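Local coordinates for protein pectinesterase A (Erwinia chrysanthemi, PDB 2NTB) that removes methyl esters from the galacturonate units of pectin, releasing methanol in the first step of plant tissue maceration, at residues 171-176 with 193-198. Numbering follows the deposited sequence.
With ADA (alpha-D-galactopyranuronic acid), chain C.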
loop_
_atom_site.group_PDB
_atom_site.type_symbol
_atom_site.label_atom_id
_atom_site.label_comp_id
_atom_site.label_asym_id
_atom_site.label_seq_id
_atom_site.Cartn_x
_atom_site.Cartn_y
_atom_site.Cartn_z
ATOM N N SER A 171 1.779 5.978 4.735
ATOM C CA SER A 171 2.835 5.925 5.739
ATOM C C SER A 171 3.169 4.498 6.101
ATOM O O SER A 171 2.330 3.598 6.011
ATOM C CB SER A 171 2.412 6.684 6.992
ATOM O OG SER A 171 1.522 5.917 7.777
ATOM N N GLY A 172 4.400 4.292 6.537
ATOM C CA GLY A 172 4.842 2.962 6.909
ATOM C C GLY A 172 6.333 2.860 7.177
ATOM O O GLY A 172 7.082 3.857 7.171
ATOM N N THR A 173 6.748 1.630 7.412
ATOM C CA THR A 173 8.127 1.316 7.708
ATOM C C THR A 173 8.665 0.360 6.652
ATOM O O THR A 173 9.284 0.792 5.668
ATOM C CB THR A 173 8.263 0.728 9.135
ATOM O OG1 THR A 173 7.346 -0.371 9.304
ATOM C CG2 THR A 173 7.960 1.800 10.187
ATOM N N VAL A 174 8.408 -0.934 6.851
ATOM C CA VAL A 174 8.989 -1.984 6.031
ATOM C C VAL A 174 8.031 -2.442 4.928
ATOM O O VAL A 174 6.925 -2.923 5.215
ATOM C CB VAL A 174 9.382 -3.207 6.893
ATOM C CG1 VAL A 174 9.716 -4.399 6.015
ATOM C CG2 VAL A 174 10.556 -2.865 7.809
ATOM N N ASP A 175 8.488 -2.298 3.679
ATOM C CA ASP A 175 7.750 -2.730 2.485
ATOM C C ASP A 175 6.327 -2.163 2.470
ATOM O O ASP A 175 5.365 -2.913 2.244
ATOM C CB ASP A 175 7.678 -4.263 2.430
ATOM C CG ASP A 175 9.044 -4.929 2.412
ATOM O OD1 ASP A 175 10.072 -4.266 2.204
ATOM O OD2 ASP A 175 9.077 -6.154 2.599
ATOM N N PHE A 176 6.184 -0.859 2.710
ATOM C CA PHE A 176 4.842 -0.316 2.945
ATOM C C PHE A 176 4.000 -0.120 1.682
ATOM O O PHE A 176 2.797 0.101 1.767
ATOM C CB PHE A 176 4.801 0.836 3.974
ATOM C CG PHE A 176 5.432 2.123 3.522
ATOM C CD1 PHE A 176 4.695 3.049 2.782
ATOM C CD2 PHE A 176 6.728 2.460 3.924
ATOM C CE1 PHE A 176 5.253 4.274 2.413
ATOM C CE2 PHE A 176 7.293 3.677 3.559
ATOM C CZ PHE A 176 6.555 4.587 2.799
ATOM N N ARG A 193 8.363 6.154 8.525
ATOM C CA ARG A 193 8.097 6.364 9.948
ATOM C C ARG A 193 9.284 6.047 10.857
ATOM O O ARG A 193 10.139 5.234 10.521
ATOM C CB ARG A 193 6.842 5.601 10.378
ATOM C CG ARG A 193 5.621 5.901 9.490
ATOM C CD ARG A 193 4.381 5.198 10.021
ATOM N NE ARG A 193 3.837 5.890 11.195
ATOM C CZ ARG A 193 2.673 5.604 11.772
ATOM N NH1 ARG A 193 1.905 4.637 11.288
ATOM N NH2 ARG A 193 2.258 6.316 12.822
ATOM N N TYR A 194 9.320 6.706 12.014
ATOM C CA TYR A 194 10.376 6.470 12.999
ATOM C C TYR A 194 10.329 5.047 13.576
ATOM O O TYR A 194 9.251 4.521 13.871
ATOM C CB TYR A 194 10.277 7.504 14.122
ATOM C CG TYR A 194 11.253 7.262 15.249
ATOM C CD1 TYR A 194 12.614 7.515 15.079
ATOM C CD2 TYR A 194 10.818 6.768 16.477
ATOM C CE1 TYR A 194 13.520 7.290 16.104
ATOM C CE2 TYR A 194 11.716 6.538 17.508
ATOM C CZ TYR A 194 13.065 6.801 17.309
ATOM O OH TYR A 194 13.964 6.577 18.321
ATOM N N ARG A 195 11.502 4.435 13.734
ATOM C CA ARG A 195 11.594 3.137 14.396
ATOM C C ARG A 195 12.452 3.095 15.661
ATOM O O ARG A 195 13.679 3.080 15.605
ATOM C CB ARG A 195 11.946 2.049 13.408
ATOM C CG ARG A 195 10.659 1.602 12.730
ATOM C CD ARG A 195 10.805 0.381 11.941
ATOM N NE ARG A 195 11.163 -0.800 12.713
ATOM C CZ ARG A 195 11.685 -1.866 12.129
ATOM N NH1 ARG A 195 11.907 -1.818 10.820
ATOM N NH2 ARG A 195 12.012 -2.949 12.830
ATOM N N ALA A 196 11.765 3.059 16.797
ATOM C CA ALA A 196 12.404 3.031 18.107
ATOM C C ALA A 196 13.205 1.747 18.315
ATOM O O ALA A 196 14.156 1.723 19.105
ATOM C CB ALA A 196 11.349 3.181 19.212
ATOM N N ASP A 197 12.827 0.683 17.609
ATOM C CA ASP A 197 13.429 -0.637 17.815
ATOM C C ASP A 197 14.677 -0.900 16.964
ATOM O O ASP A 197 15.325 -1.939 17.117
ATOM C CB ASP A 197 12.386 -1.752 17.608
ATOM C CG ASP A 197 11.834 -1.790 16.188
ATOM O OD1 ASP A 197 11.440 -0.719 15.674
ATOM O OD2 ASP A 197 11.784 -2.895 15.595
ATOM N N VAL A 198 15.026 0.042 16.091
ATOM C CA VAL A 198 16.146 -0.145 15.161
ATOM C C VAL A 198 17.378 0.634 15.628
ATOM O O VAL A 198 17.314 1.847 15.810
ATOM C CB VAL A 198 15.766 0.252 13.700
ATOM C CG1 VAL A 198 17.003 0.251 12.787
ATOM C CG2 VAL A 198 14.713 -0.691 13.143
HETATM C C1 ADA C . 9.220 -10.545 6.375
HETATM C C2 ADA C . 9.348 -11.760 5.462
HETATM C C3 ADA C . 9.528 -11.305 4.009
HETATM C C4 ADA C . 8.408 -10.332 3.616
HETATM C C5 ADA C . 8.431 -9.136 4.575
HETATM C C6 ADA C . 7.379 -8.096 4.283
HETATM O O2 ADA C . 10.472 -12.533 5.898
HETATM O O3 ADA C . 9.597 -12.422 3.112
HETATM O O4 ADA C . 7.143 -10.984 3.749
HETATM O O5 ADA C . 8.214 -9.635 5.904
HETATM O O6B ADA C . 7.122 -7.772 3.096
HETATM O O6A ADA C . 6.803 -7.585 5.271
#
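Arg193 N donates to Gly172 O at 3.0 Å, the one backbone bond between the two segments. Their chains come closest at Thr173 and Arg193, with the CA atoms 5.5 Å apart, and then part: 171-176 turns a corner at Asp175, while 193-198 runs out into a loop with a type I turn from Arg195 to Val198. Beside that bond the Arg193 side chain doubles back over the strand end. Its CG packs on Gly172 O at 3.4 Å and its CD lies 3.7 Å from Ser171 OG; the bend at chi3 (76°) then carries the guanidinium on to a salt bridge with Glu230 and a cation-pi contact with Tyr152.

Strands 169-172 and 189-192 are neighbouring, parallel strands of the right-handed beta-helix of pectinesterases, and the parallel pairing reaches its last bond here, from Arg193 just past the end of 189-192 to Gly172, the final residue of 169-172, where the chain enters the substrate cleft. Asp175, the nucleophile, sits at the corner; its OD2 is 2.6 Å from O6B of the galacturonate, and its OD1 is salt-bridged to Arg243.

On the cleft side, the CG2 methyl of Thr173 meets the aliphatic part of Arg195 crosswise, 3.6 Å from CD. Val174 puts its CG2 against Arg195 NH1 at 3.5 Å. Asp197 holds the guanidinium side-on, OD1 taking NE and OD2 taking NH2 in a nearly straight bond of 2.8 Å, while Val198 CG2 covers one face over its centre. Fixed in rotation this way, substrate-binding Arg195 also gives NH2 to the carboxylate of another bound galacturonate.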